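Local atomic coordinates of RagA protein (Porphyromonas gingivalis, PDB entry 6SLN), a protein that imports oligopeptides across the outer membrane as the TonB-dependent transporter of the RagAB complex, probably together with the lipoprotein RagB. Residues A379-Y385 / G979-Y983; F392-T396 / D875-T879; Y789-F793 / K838-P842; M795-A799 / L809-P813; V867-N873 / L920-S925. Numbering follows the deposited sequence.

Interaction 1. Residues A379-Y385 / G979-Y983; sequences ADYFGKY and GKNQY
The ring of Phe382 lies obliquely against that of Tyr983, centroids 4.5 Å apart and planes at 44°, with Tyr983 CB over the Phe382 face 3.9 Å from its centroid. Phe382 (chi1 m, phi/psi -62/151) and Gly383 (78/-15) are the central pair of a type II beta turn from Tyr381 to Lys384, closed by Lys384 N to Tyr381 O at 3.1 Å. The turn, between strand 363-377 and helix 390-396, docks on irregular 979-983, which leads into barrel strand 986-996. Gly383 and Asn981 have CA atoms 4.6 Å apart; Asn981 has a left-handed backbone conformation (33/62), chi1 t. Lys980 NZ reaches the bound peptide by hydrogen bonds. Asn981 OD1 accepts from Phe392 N, while Tyr385 OH, 3.1 Å from Lys980 CB, is hydrogen-bonded to Asp875 OD1. Gly383 CA makes a CA-H...O contact of 3.3 Å with Lys980 O. Asn981 ND2 gives a weak hydrogen bond to Lys384 O (2.8 Å), and Gly383 N donates to Asn981 O at 2.8 Å, N-H...O 156°.

Interaction 2. Residues F392-T396 / D875-T879; sequences FGVLT and DRYFT
Asp875 opens a helix-helix packing between two short helices, 390-396 and 874-879, which lie in the connections between strands of the TonB-dependent barrel. The segments run nearly parallel, with axes 10.7 Å apart at a signed crossing angle of -20°, and the CA pairs Phe392-Asp875 (6.6 Å) and Thr396-Thr879 (6.9 Å) set the register. The Asp875 side chain (chi1 m) brings OD1 to 4.3 Å from Phe392 CD1 and OD2 to 4.4 Å from Leu395 CD1; its OD1 is hydrogen-bonded to Tyr385 OH and Asn981 N. Arg876 forms salt bridges with Glu880 and Glu922, and Tyr877 packs on the bound peptide and on an apolar side chain of the RagB chain. Phe878 (chi1 m) offers its face to the edge of Phe392 (chi1 t) in a T-shaped pair, centroids 5.3 Å apart, planes at 70°, with Phe392 CE1 3.8 Å from Phe878 CG. Phe878 N and Thr879 N donate to Asp875 O, at 2.8 and 3.0 Å. Thr879 (chi1 p) places CG2 4.3 Å from Leu395 CD1. Thr396, also p, donates from OG1 to Phe392 O at 2.5 Å and sets its CG2 4.1 Å from Thr879 CG2.

Interaction 3. Residues Y789-F793 / K838-P842; sequences YPNSF and KSVTP
Backbones of 789-793 and 838-842 meet over a very short antiparallel pairing, their touching parts 790-793 and 838-841 running 115° apart. Ser792 and Ser839 form the single bridge, a non-hydrogen-bonded pair with CA atoms 4.5 Å apart and diverging side chains. Hydrogen bonds flank it: Val840 N donates to Asn791 O at 2.9 Å, almost straight at 176°, and Phe793 N to Lys838 O at 3.3 Å and 155°. Two CA-H...O contacts fill the gap, Ser839 CA to Asn791 O at 3.5 Å and Ser792 CA to Lys838 O at 3.6 Å. The chain turns a corner at Lys838, and Val840 (phi/psi -75/-33) leaves the extended conformation, so the pairing stops. The junction joins strand 792-802, in a small antiparallel sheet of six strands, to the connection that leads from strand 833-836 of that sheet into barrel strand 844-853. Among the side chains, Val840 (chi1 t) points toward the other segment and sets CG2 over the face of Phe793 (chi1 m), a CH-pi contact 4.0 Å from the ring centroid and 14° off the normal; its CG1 is 3.9 Å from Phe793 CZ. Lys838 makes a cation-pi contact with Trp870. Pro790 CG touches Ser839 OG at 3.7 Å, while Ser792 OG donates to Pro790 O at 2.6 Å. Asn791, Val840 and Thr841 pack on polar side chains of the bound peptide.

Interaction 4. Residues M795-A799 / L809-P813; sequences MAEYA and LWYVP
Met795, at the start of 795-799, packs on Ile836 of strand 833-836, and the contact with 809-813 starts at Ala796, whose CB lies 3.8 Å from Trp810 CD1. The two segments belong to the beta hairpin of strands 792-802 and 807-812. Glu797 (phi/psi -95/106) accepts Tyr811 N at its O, 3.0 Å and 166°, and the same oxygen receives a CA-H...O contact from Trp810 CA at 3.4 Å; Glu797 CB is 4.1 Å from Tyr811 CD2. Tyr798 and Trp810 form an antiparallel non-hydrogen-bonded pair, CA atoms 4.6 Å apart, with diverging CA-to-CB bonds. Tyr798 takes chi1 t and Trp810 chi1 m, so that the Tyr798 edge meets the face of the five-membered indole ring in an offset edge-to-face pair, centroids 5.6 Å apart and planes at 77°. Trp810 NE1 itself donates to Asp917. Ala799 N adds the second hydrogen bond, to Leu809 O at 2.8 Å and 161°. Ala799 CB touches Leu809 CB at 3.9 Å and lies over the face of Tyr811 (chi1 m), 3.9 Å from its centroid, a CH-pi contact. Two backbone hydrogen bonds thus fix the register, and apolar and aromatic contacts, rather than charge pairing, join the side chains across it.

Interaction 5. Residues V867-N873 / L920-S925; sequences VGKWMIN and LLENAS
Backbone hydrogen bonds set the register of the antiparallel strands 870-873 and 921-923, whose axes approach to 4.6 Å with N-to-C directions 135° apart. Met871 and Glu922 are the hydrogen-bonded pair (CA-CA 5.5 Å): Glu922 N donates to Met871 O at 2.8 Å, and Met871 N weakly to Glu922 O at 3.0 Å. Ile872 faces Leu921 as a non-hydrogen-bonded pair (CA-CA 4.4 Å), and Asn873 N donates to Leu920 O at 2.8 Å. Toward the other end Ala924 N makes a weak bond to Lys869 O, 2.8 Å.

Polar side chains add Asn873 ND2 to Glu922 OE2 at 3.0 Å and a weak bond from Gly868 N to Ser925 OG, 3.2 Å; Glu922 also forms salt bridges with Arg876 and Lys968. Asn923 (chi1 t) makes an Asx turn, OD1 accepting Ser925 N at 3.0 Å.

Apolar contacts run along the Trp870, Ile872 and Leu921 face, with Leu921 CD1 3.9 Å from Trp870 CB and 3.8 Å from Ile872 CG1. Trp870 CZ3 (chi1 m) is 3.6 Å from Asn923 CB. Met871 CB, on the face shared with Glu922, meets Ala924 CB at 3.8 Å.

This is the pairing of neighbouring strands 857-873 and 921-937 in the TonB-dependent beta-barrel, with Asn873 as N-cap of helix 874-879.

Interactions 1 and 2, centres 11 Å apart, share an aromatic cluster in which Tyr385 CE1 lies 3.3 Å from Phe392 CD1 and 3.5 Å from Phe878 CE2. Interaction 5 joins both: Gly979 N is 2.8 Å from Ile872 O, and Tyr877 CB is 3.9 Å from Leu920 CD1. Interaction 3, 11 Å from interaction 5 between centres, packs Phe793 CE2 on Trp870 CB at 3.7 Å. Interaction 4 continues strand 792-802 outward, with Met795 SD 3.9 Å from Leu921 CD2. Interactions 1, 2 and 3 each contact the bound peptide, so these segments line part of the peptide site.

Interaction 1. Residues A379-Y385 / G979-Y983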
# COMPACT_ATOMS: atom_id res chain seq x y z
N ALA A 379 17.00 -12.76 -9.44
CA ALA A 379 18.09 -12.97 -8.51
C ALA A 379 18.85 -11.65 -8.43
O ALA A 379 19.41 -11.19 -9.43
CB ALA A 379 18.98 -14.12 -8.97
N ASP A 380 18.84 -11.04 -7.26
CA ASP A 380 19.20 -9.64 -7.15
C ASP A 380 20.49 -9.44 -6.37
O ASP A 380 20.64 -8.44 -5.66
CB ASP A 380 18.04 -8.85 -6.53
CG ASP A 380 16.93 -8.60 -7.53
OD1 ASP A 380 17.23 -8.42 -8.74
OD2 ASP A 380 15.75 -8.60 -7.13
N TYR A 381 21.43 -10.36 -6.50
CA TYR A 381 22.78 -10.14 -6.02
C TYR A 381 23.80 -10.21 -7.13
O TYR A 381 24.92 -9.70 -6.96
CB TYR A 381 23.13 -11.15 -4.92
CG TYR A 381 22.45 -10.82 -3.61
CD1 TYR A 381 22.50 -9.54 -3.09
CD2 TYR A 381 21.73 -11.78 -2.92
CE1 TYR A 381 21.88 -9.23 -1.91
CE2 TYR A 381 21.09 -11.47 -1.74
CZ TYR A 381 21.17 -10.20 -1.23
OH TYR A 381 20.55 -9.88 -0.06
N PHE A 382 23.43 -10.79 -8.27
CA PHE A 382 24.34 -10.92 -9.39
C PHE A 382 24.78 -9.55 -9.89
O PHE A 382 24.08 -8.54 -9.74
CB PHE A 382 23.67 -11.72 -10.50
CG PHE A 382 23.60 -13.21 -10.19
CD1 PHE A 382 24.63 -14.04 -10.54
CD2 PHE A 382 22.52 -13.73 -9.51
CE1 PHE A 382 24.57 -15.38 -10.25
CE2 PHE A 382 22.46 -15.06 -9.21
CZ PHE A 382 23.49 -15.89 -9.58
N GLY A 383 25.99 -9.51 -10.45
CA GLY A 383 26.59 -8.26 -10.83
C GLY A 383 27.18 -7.47 -9.69
O GLY A 383 27.94 -6.55 -9.95
N LYS A 384 26.86 -7.79 -8.45
CA LYS A 384 27.54 -7.24 -7.30
C LYS A 384 28.44 -8.31 -6.67
O LYS A 384 28.34 -9.50 -6.97
CB LYS A 384 26.53 -6.68 -6.29
CG LYS A 384 25.94 -5.37 -6.73
CD LYS A 384 24.88 -4.85 -5.78
CE LYS A 384 23.63 -5.69 -5.84
NZ LYS A 384 22.65 -5.29 -4.78
N TYR A 385 29.35 -7.86 -5.81
CA TYR A 385 30.44 -8.69 -5.29
C TYR A 385 30.17 -8.93 -3.81
O TYR A 385 30.57 -8.15 -2.95
CB TYR A 385 31.82 -8.05 -5.51
CG TYR A 385 32.36 -8.32 -6.88
CD1 TYR A 385 32.83 -9.58 -7.23
CD2 TYR A 385 32.38 -7.33 -7.84
CE1 TYR A 385 33.32 -9.83 -8.51
CE2 TYR A 385 32.87 -7.57 -9.13
CZ TYR A 385 33.33 -8.81 -9.45
OH TYR A 385 33.80 -9.02 -10.73
N GLY A 979 32.45 -7.36 -17.30
CA GLY A 979 31.79 -8.56 -16.82
C GLY A 979 32.16 -8.73 -15.37
O GLY A 979 33.33 -8.66 -15.00
N LYS A 980 31.14 -8.89 -14.52
CA LYS A 980 31.40 -9.05 -13.09
C LYS A 980 30.24 -9.80 -12.45
O LYS A 980 29.08 -9.46 -12.70
CB LYS A 980 31.60 -7.68 -12.42
CG LYS A 980 30.51 -6.68 -12.74
CD LYS A 980 30.51 -5.51 -11.78
CE LYS A 980 29.29 -4.60 -12.04
NZ LYS A 980 29.49 -3.16 -11.64
N ASN A 981 30.57 -10.79 -11.62
CA ASN A 981 29.62 -11.72 -11.02
C ASN A 981 28.45 -12.00 -11.96
O ASN A 981 27.29 -11.70 -11.63
CB ASN A 981 29.13 -11.21 -9.66
CG ASN A 981 28.31 -12.27 -8.92
OD1 ASN A 981 28.59 -13.47 -9.00
ND2 ASN A 981 27.28 -11.83 -8.21
N GLN A 982 28.73 -12.56 -13.12
CA GLN A 982 27.70 -12.76 -14.13
C GLN A 982 26.67 -13.79 -13.67
O GLN A 982 27.01 -14.80 -13.06
CB GLN A 982 28.32 -13.19 -15.45
CG GLN A 982 29.47 -12.33 -15.91
CD GLN A 982 30.23 -12.99 -17.06
OE1 GLN A 982 30.60 -14.16 -16.97
NE2 GLN A 982 30.44 -12.24 -18.13
N TYR A 983 25.41 -13.49 -13.95
CA TYR A 983 24.38 -14.52 -14.06
C TYR A 983 24.48 -15.01 -15.50
O TYR A 983 23.93 -14.36 -16.40
CB TYR A 983 22.99 -13.97 -13.71
CG TYR A 983 21.94 -15.04 -13.46
CD1 TYR A 983 21.85 -16.17 -14.28
CD2 TYR A 983 21.05 -14.92 -12.40
CE1 TYR A 983 20.90 -17.15 -14.06
CE2 TYR A 983 20.09 -15.92 -12.16
CZ TYR A 983 20.02 -17.03 -13.00
OH TYR A 983 19.08 -18.03 -12.79

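Interaction 2. Residues F392-T396 / D875-T879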
# COMPACT_ATOMS: atom_id res chain seq x y z
N PHE A 392 30.72 -15.37 -9.00
CA PHE A 392 31.84 -14.87 -8.21
C PHE A 392 32.14 -15.79 -7.04
O PHE A 392 33.30 -16.14 -6.80
CB PHE A 392 31.53 -13.46 -7.71
CG PHE A 392 32.49 -12.98 -6.69
CD1 PHE A 392 33.80 -12.70 -7.04
CD2 PHE A 392 32.11 -12.83 -5.37
CE1 PHE A 392 34.71 -12.25 -6.09
CE2 PHE A 392 33.00 -12.38 -4.42
CZ PHE A 392 34.31 -12.09 -4.78
N GLY A 393 31.11 -16.17 -6.28
CA GLY A 393 31.33 -17.03 -5.14
C GLY A 393 31.70 -18.45 -5.54
O GLY A 393 32.51 -19.10 -4.87
N VAL A 394 31.14 -18.93 -6.65
CA VAL A 394 31.52 -20.24 -7.17
C VAL A 394 33.03 -20.35 -7.32
O VAL A 394 33.62 -21.38 -6.99
CB VAL A 394 30.80 -20.50 -8.51
CG1 VAL A 394 31.37 -21.73 -9.18
CG2 VAL A 394 29.30 -20.64 -8.27
N LEU A 395 33.67 -19.29 -7.81
CA LEU A 395 35.12 -19.29 -7.94
C LEU A 395 35.81 -18.95 -6.63
O LEU A 395 36.81 -19.57 -6.27
CB LEU A 395 35.57 -18.31 -9.02
CG LEU A 395 34.98 -18.44 -10.43
CD1 LEU A 395 35.65 -17.44 -11.35
CD2 LEU A 395 35.10 -19.86 -10.98
N THR A 396 35.31 -17.97 -5.89
CA THR A 396 36.14 -17.38 -4.84
C THR A 396 35.95 -17.99 -3.47
O THR A 396 36.65 -17.59 -2.54
CB THR A 396 35.91 -15.86 -4.75
OG1 THR A 396 34.51 -15.58 -4.66
CG2 THR A 396 36.48 -15.20 -5.96
N ASP A 875 35.98 -10.01 -12.39
CA ASP A 875 36.21 -11.20 -11.56
C ASP A 875 37.70 -11.47 -11.43
O ASP A 875 38.20 -11.75 -10.33
CB ASP A 875 35.53 -12.43 -12.17
CG ASP A 875 34.08 -12.58 -11.77
OD1 ASP A 875 33.51 -11.64 -11.17
OD2 ASP A 875 33.49 -13.64 -12.08
N ARG A 876 38.43 -11.39 -12.54
CA ARG A 876 39.85 -11.67 -12.49
C ARG A 876 40.61 -10.66 -11.65
O ARG A 876 41.74 -10.95 -11.23
CB ARG A 876 40.43 -11.77 -13.92
CG ARG A 876 39.94 -13.01 -14.67
CD ARG A 876 40.61 -13.28 -16.00
NE ARG A 876 42.00 -12.85 -15.99
CZ ARG A 876 42.46 -11.85 -16.73
NH1 ARG A 876 41.63 -11.18 -17.53
NH2 ARG A 876 43.74 -11.48 -16.66
N TYR A 877 40.02 -9.51 -11.32
CA TYR A 877 40.68 -8.62 -10.37
C TYR A 877 40.74 -9.24 -8.99
O TYR A 877 41.62 -8.88 -8.19
CB TYR A 877 39.99 -7.24 -10.32
CG TYR A 877 40.54 -6.31 -9.25
CD1 TYR A 877 40.01 -6.28 -7.97
CD2 TYR A 877 41.59 -5.47 -9.53
CE1 TYR A 877 40.52 -5.44 -7.00
CE2 TYR A 877 42.11 -4.62 -8.57
CZ TYR A 877 41.58 -4.60 -7.31
OH TYR A 877 42.10 -3.75 -6.36
N PHE A 878 39.83 -10.16 -8.69
CA PHE A 878 39.84 -10.90 -7.44
C PHE A 878 40.62 -12.20 -7.57
O PHE A 878 41.50 -12.48 -6.75
CB PHE A 878 38.41 -11.16 -7.00
CG PHE A 878 37.65 -9.92 -6.78
CD1 PHE A 878 37.67 -9.31 -5.54
CD2 PHE A 878 36.93 -9.34 -7.82
CE1 PHE A 878 36.97 -8.14 -5.34
CE2 PHE A 878 36.22 -8.16 -7.62
CZ PHE A 878 36.25 -7.57 -6.38
N THR A 879 40.33 -13.00 -8.61
CA THR A 879 40.94 -14.31 -8.69
C THR A 879 42.44 -14.27 -8.98
O THR A 879 43.14 -15.25 -8.72
CB THR A 879 40.23 -15.14 -9.75
OG1 THR A 879 40.21 -14.39 -10.97
CG2 THR A 879 38.83 -15.43 -9.31

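Interaction 3. Residues Y789-F793 / K838-P842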
# COMPACT_ATOMS: atom_id res chain seq x y z
N TYR A 789 36.68 9.66 -32.13
CA TYR A 789 36.71 8.21 -32.02
C TYR A 789 35.38 7.65 -31.53
O TYR A 789 34.56 8.38 -30.97
CB TYR A 789 37.82 7.78 -31.05
CG TYR A 789 39.18 8.37 -31.34
CD1 TYR A 789 39.61 9.53 -30.71
CD2 TYR A 789 40.05 7.75 -32.25
CE1 TYR A 789 40.86 10.06 -30.98
CE2 TYR A 789 41.29 8.27 -32.52
CZ TYR A 789 41.70 9.43 -31.88
OH TYR A 789 42.95 9.96 -32.15
N PRO A 790 35.15 6.35 -31.71
CA PRO A 790 34.06 5.69 -30.98
C PRO A 790 34.33 5.66 -29.49
O PRO A 790 35.46 5.84 -29.03
CB PRO A 790 34.04 4.27 -31.56
CG PRO A 790 35.43 4.08 -32.10
CD PRO A 790 35.84 5.43 -32.63
N ASN A 791 33.24 5.49 -28.74
CA ASN A 791 33.33 5.12 -27.33
C ASN A 791 34.35 4.01 -27.18
O ASN A 791 34.17 2.92 -27.74
CB ASN A 791 31.95 4.66 -26.84
CG ASN A 791 31.86 4.53 -25.33
OD1 ASN A 791 32.77 4.94 -24.61
ND2 ASN A 791 30.76 3.96 -24.85
N SER A 792 35.44 4.30 -26.49
CA SER A 792 36.60 3.42 -26.48
C SER A 792 37.07 3.16 -25.05
O SER A 792 36.68 3.85 -24.10
CB SER A 792 37.75 4.02 -27.31
OG SER A 792 37.39 4.06 -28.69
N PHE A 793 37.90 2.12 -24.90
CA PHE A 793 38.41 1.78 -23.58
C PHE A 793 39.57 2.69 -23.21
O PHE A 793 40.23 3.30 -24.06
CB PHE A 793 38.80 0.30 -23.51
CG PHE A 793 37.62 -0.62 -23.37
CD1 PHE A 793 37.01 -0.80 -22.13
CD2 PHE A 793 37.08 -1.26 -24.48
CE1 PHE A 793 35.92 -1.61 -21.98
CE2 PHE A 793 35.98 -2.08 -24.34
CZ PHE A 793 35.40 -2.26 -23.09
N LYS A 838 40.07 -0.17 -29.03
CA LYS A 838 39.09 -1.24 -28.92
C LYS A 838 37.79 -0.58 -28.51
O LYS A 838 37.78 0.20 -27.55
CB LYS A 838 39.53 -2.28 -27.89
CG LYS A 838 40.83 -3.01 -28.21
CD LYS A 838 41.35 -3.81 -27.02
CE LYS A 838 42.73 -4.40 -27.25
NZ LYS A 838 43.65 -4.15 -26.09
N SER A 839 36.71 -0.84 -29.24
CA SER A 839 35.46 -0.08 -29.06
C SER A 839 34.56 -0.74 -28.04
O SER A 839 34.43 -1.97 -28.00
CB SER A 839 34.69 0.08 -30.38
OG SER A 839 35.52 0.47 -31.47
N VAL A 840 33.90 0.08 -27.22
CA VAL A 840 33.07 -0.43 -26.13
C VAL A 840 31.76 -1.01 -26.64
O VAL A 840 31.25 -1.98 -26.06
CB VAL A 840 32.85 0.67 -25.09
CG1 VAL A 840 32.33 0.09 -23.78
CG2 VAL A 840 34.15 1.38 -24.85
N THR A 841 31.20 -0.46 -27.70
CA THR A 841 30.06 -1.09 -28.38
C THR A 841 30.59 -1.96 -29.52
O THR A 841 31.37 -1.46 -30.34
CB THR A 841 29.11 -0.04 -28.93
OG1 THR A 841 28.76 0.91 -27.91
CG2 THR A 841 27.84 -0.66 -29.50
N PRO A 842 30.26 -3.24 -29.58
CA PRO A 842 30.90 -4.14 -30.56
C PRO A 842 30.55 -3.74 -31.98
O PRO A 842 29.37 -3.58 -32.31
CB PRO A 842 30.32 -5.52 -30.21
CG PRO A 842 29.91 -5.41 -28.79
CD PRO A 842 29.44 -3.99 -28.60

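Interaction 4. Residues M795-A799 / L809-P813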
# COMPACT_ATOMS: atom_id res chain seq x y z
N MET A 795 42.73 2.88 -20.29
CA MET A 795 43.47 2.25 -19.20
C MET A 795 44.96 2.33 -19.50
O MET A 795 45.37 2.66 -20.62
CB MET A 795 43.05 0.79 -19.00
CG MET A 795 43.02 -0.03 -20.27
SD MET A 795 41.99 -1.49 -20.07
CE MET A 795 40.34 -0.82 -20.17
N ALA A 796 45.76 2.03 -18.48
CA ALA A 796 47.18 1.83 -18.71
C ALA A 796 47.38 0.56 -19.52
O ALA A 796 46.54 -0.35 -19.51
CB ALA A 796 47.93 1.75 -17.38
N GLU A 797 48.49 0.51 -20.25
CA GLU A 797 48.86 -0.67 -21.02
C GLU A 797 49.81 -1.51 -20.18
O GLU A 797 50.98 -1.14 -19.99
CB GLU A 797 49.48 -0.29 -22.36
CG GLU A 797 48.57 0.59 -23.20
CD GLU A 797 49.01 0.68 -24.64
OE1 GLU A 797 50.16 0.28 -24.96
OE2 GLU A 797 48.20 1.16 -25.46
N TYR A 798 49.30 -2.63 -19.67
CA TYR A 798 50.08 -3.55 -18.85
C TYR A 798 51.24 -4.11 -19.65
O TYR A 798 51.05 -4.58 -20.78
CB TYR A 798 49.18 -4.68 -18.35
CG TYR A 798 49.88 -5.62 -17.41
CD1 TYR A 798 50.19 -5.23 -16.11
CD2 TYR A 798 50.24 -6.90 -17.82
CE1 TYR A 798 50.84 -6.09 -15.26
CE2 TYR A 798 50.89 -7.76 -16.96
CZ TYR A 798 51.18 -7.35 -15.69
OH TYR A 798 51.83 -8.20 -14.83
N ALA A 799 52.45 -4.05 -19.09
CA ALA A 799 53.61 -4.61 -19.79
C ALA A 799 53.87 -6.03 -19.30
O ALA A 799 53.48 -7.01 -19.94
CB ALA A 799 54.85 -3.73 -19.61
N LEU A 809 54.67 -3.87 -14.29
CA LEU A 809 55.20 -2.88 -15.20
C LEU A 809 54.11 -2.41 -16.15
O LEU A 809 53.26 -3.19 -16.58
CB LEU A 809 56.40 -3.46 -15.99
CG LEU A 809 57.72 -3.57 -15.22
CD1 LEU A 809 58.91 -3.86 -16.14
CD2 LEU A 809 57.99 -2.32 -14.40
N TRP A 810 54.14 -1.12 -16.46
CA TRP A 810 53.24 -0.54 -17.46
C TRP A 810 54.05 0.30 -18.44
O TRP A 810 55.10 0.85 -18.10
CB TRP A 810 52.14 0.32 -16.80
CG TRP A 810 51.30 -0.45 -15.86
CD1 TRP A 810 50.11 -1.08 -16.13
CD2 TRP A 810 51.57 -0.70 -14.47
NE1 TRP A 810 49.63 -1.69 -14.99
CE2 TRP A 810 50.51 -1.48 -13.96
CE3 TRP A 810 52.62 -0.35 -13.62
CZ2 TRP A 810 50.47 -1.91 -12.64
CZ3 TRP A 810 52.58 -0.77 -12.30
CH2 TRP A 810 51.51 -1.55 -11.82
N TYR A 811 53.55 0.39 -19.66
CA TYR A 811 54.18 1.27 -20.62
C TYR A 811 53.78 2.71 -20.34
O TYR A 811 52.67 3.00 -19.89
CB TYR A 811 53.78 0.91 -22.05
CG TYR A 811 54.27 -0.44 -22.50
CD1 TYR A 811 55.63 -0.73 -22.56
CD2 TYR A 811 53.36 -1.44 -22.87
CE1 TYR A 811 56.07 -1.98 -22.97
CE2 TYR A 811 53.80 -2.69 -23.28
CZ TYR A 811 55.15 -2.95 -23.32
OH TYR A 811 55.57 -4.18 -23.73
N VAL A 812 54.72 3.62 -20.60
CA VAL A 812 54.48 5.04 -20.51
C VAL A 812 54.03 5.54 -21.90
O VAL A 812 54.86 5.51 -22.82
CB VAL A 812 55.72 5.79 -20.03
CG1 VAL A 812 55.36 7.21 -19.60
CG2 VAL A 812 56.40 4.99 -18.91
N PRO A 813 52.79 5.96 -22.07
CA PRO A 813 52.32 6.31 -23.42
C PRO A 813 53.18 7.39 -24.05
O PRO A 813 53.53 8.39 -23.43
CB PRO A 813 50.88 6.80 -23.17
CG PRO A 813 50.77 7.00 -21.69
CD PRO A 813 51.73 6.06 -21.06

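Interaction 5. Residues V867-N873 / L920-S925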
# COMPACT_ATOMS: atom_id res chain seq x y z
N VAL A 867 31.49 -9.75 -32.95
CA VAL A 867 32.93 -9.64 -33.15
C VAL A 867 33.37 -8.21 -32.84
O VAL A 867 32.69 -7.25 -33.20
CB VAL A 867 33.32 -10.02 -34.59
CG1 VAL A 867 34.82 -9.90 -34.78
CG2 VAL A 867 32.83 -11.42 -34.91
N GLY A 868 34.51 -8.08 -32.18
CA GLY A 868 34.95 -6.78 -31.74
C GLY A 868 34.52 -6.39 -30.35
O GLY A 868 34.79 -5.25 -29.93
N LYS A 869 33.88 -7.30 -29.61
CA LYS A 869 33.52 -7.07 -28.22
C LYS A 869 34.74 -7.28 -27.32
O LYS A 869 35.44 -8.29 -27.42
CB LYS A 869 32.37 -7.99 -27.80
CG LYS A 869 31.86 -7.82 -26.37
CD LYS A 869 30.34 -8.01 -26.32
CE LYS A 869 29.84 -8.53 -24.98
NZ LYS A 869 30.22 -7.70 -23.79
N TRP A 870 35.01 -6.29 -26.48
CA TRP A 870 35.95 -6.39 -25.38
C TRP A 870 35.18 -6.14 -24.09
O TRP A 870 34.04 -5.64 -24.10
CB TRP A 870 37.11 -5.41 -25.53
CG TRP A 870 37.73 -5.49 -26.91
CD1 TRP A 870 37.28 -4.87 -28.04
CD2 TRP A 870 38.86 -6.28 -27.30
NE1 TRP A 870 38.08 -5.21 -29.11
CE2 TRP A 870 39.06 -6.07 -28.68
CE3 TRP A 870 39.74 -7.12 -26.62
CZ2 TRP A 870 40.09 -6.67 -29.39
CZ3 TRP A 870 40.77 -7.73 -27.34
CH2 TRP A 870 40.93 -7.51 -28.70
N MET A 871 35.79 -6.52 -22.98
CA MET A 871 35.12 -6.48 -21.69
C MET A 871 36.19 -6.58 -20.62
O MET A 871 37.13 -7.36 -20.75
CB MET A 871 34.11 -7.62 -21.55
CG MET A 871 32.99 -7.33 -20.55
SD MET A 871 31.51 -8.36 -20.78
CE MET A 871 32.24 -10.00 -20.94
N ILE A 872 36.06 -5.76 -19.59
CA ILE A 872 36.95 -5.88 -18.44
C ILE A 872 36.40 -6.99 -17.57
O ILE A 872 35.23 -6.95 -17.16
CB ILE A 872 37.06 -4.55 -17.68
CG1 ILE A 872 37.57 -3.47 -18.61
CG2 ILE A 872 37.94 -4.70 -16.44
CD1 ILE A 872 37.29 -2.10 -18.13
N ASN A 873 37.22 -8.00 -17.30
CA ASN A 873 36.83 -9.12 -16.46
C ASN A 873 37.12 -8.75 -15.02
O ASN A 873 38.15 -9.10 -14.45
CB ASN A 873 37.56 -10.39 -16.86
CG ASN A 873 36.94 -11.62 -16.22
OD1 ASN A 873 36.29 -11.51 -15.18
ND2 ASN A 873 37.12 -12.79 -16.85
N LEU A 920 43.06 -8.04 -17.87
CA LEU A 920 41.65 -7.86 -17.51
C LEU A 920 40.83 -7.36 -18.68
O LEU A 920 39.62 -7.59 -18.70
CB LEU A 920 41.43 -6.92 -16.31
CG LEU A 920 42.14 -7.22 -15.00
CD1 LEU A 920 41.53 -6.43 -13.86
CD2 LEU A 920 42.12 -8.70 -14.69
N LEU A 921 41.41 -6.67 -19.66
CA LEU A 921 40.63 -6.30 -20.84
C LEU A 921 40.66 -7.47 -21.81
O LEU A 921 41.64 -7.66 -22.53
CB LEU A 921 41.14 -5.02 -21.50
CG LEU A 921 40.25 -4.50 -22.64
CD1 LEU A 921 38.79 -4.23 -22.18
CD2 LEU A 921 40.87 -3.27 -23.34
N GLU A 922 39.59 -8.25 -21.87
CA GLU A 922 39.59 -9.47 -22.65
C GLU A 922 38.75 -9.33 -23.91
O GLU A 922 37.75 -8.62 -23.93
CB GLU A 922 39.07 -10.65 -21.84
CG GLU A 922 39.93 -11.00 -20.65
CD GLU A 922 39.39 -12.22 -19.93
OE1 GLU A 922 38.94 -13.15 -20.63
OE2 GLU A 922 39.39 -12.24 -18.67
N ASN A 923 39.18 -10.04 -24.96
CA ASN A 923 38.38 -10.22 -26.17
C ASN A 923 37.11 -11.02 -25.89
O ASN A 923 37.13 -12.26 -25.92
CB ASN A 923 39.22 -10.93 -27.23
CG ASN A 923 38.57 -10.89 -28.58
OD1 ASN A 923 37.36 -11.09 -28.72
ND2 ASN A 923 39.37 -10.61 -29.60
N ALA A 924 36.00 -10.33 -25.64
CA ALA A 924 34.74 -10.98 -25.34
C ALA A 924 33.89 -11.23 -26.59
O ALA A 924 32.67 -11.36 -26.49
CB ALA A 924 33.95 -10.16 -24.31
N SER A 925 34.52 -11.30 -27.77
CA SER A 925 33.79 -11.68 -28.97
C SER A 925 33.38 -13.15 -28.90
O SER A 925 33.99 -13.95 -28.17
CB SER A 925 34.63 -11.44 -30.22
OG SER A 925 35.41 -10.27 -30.08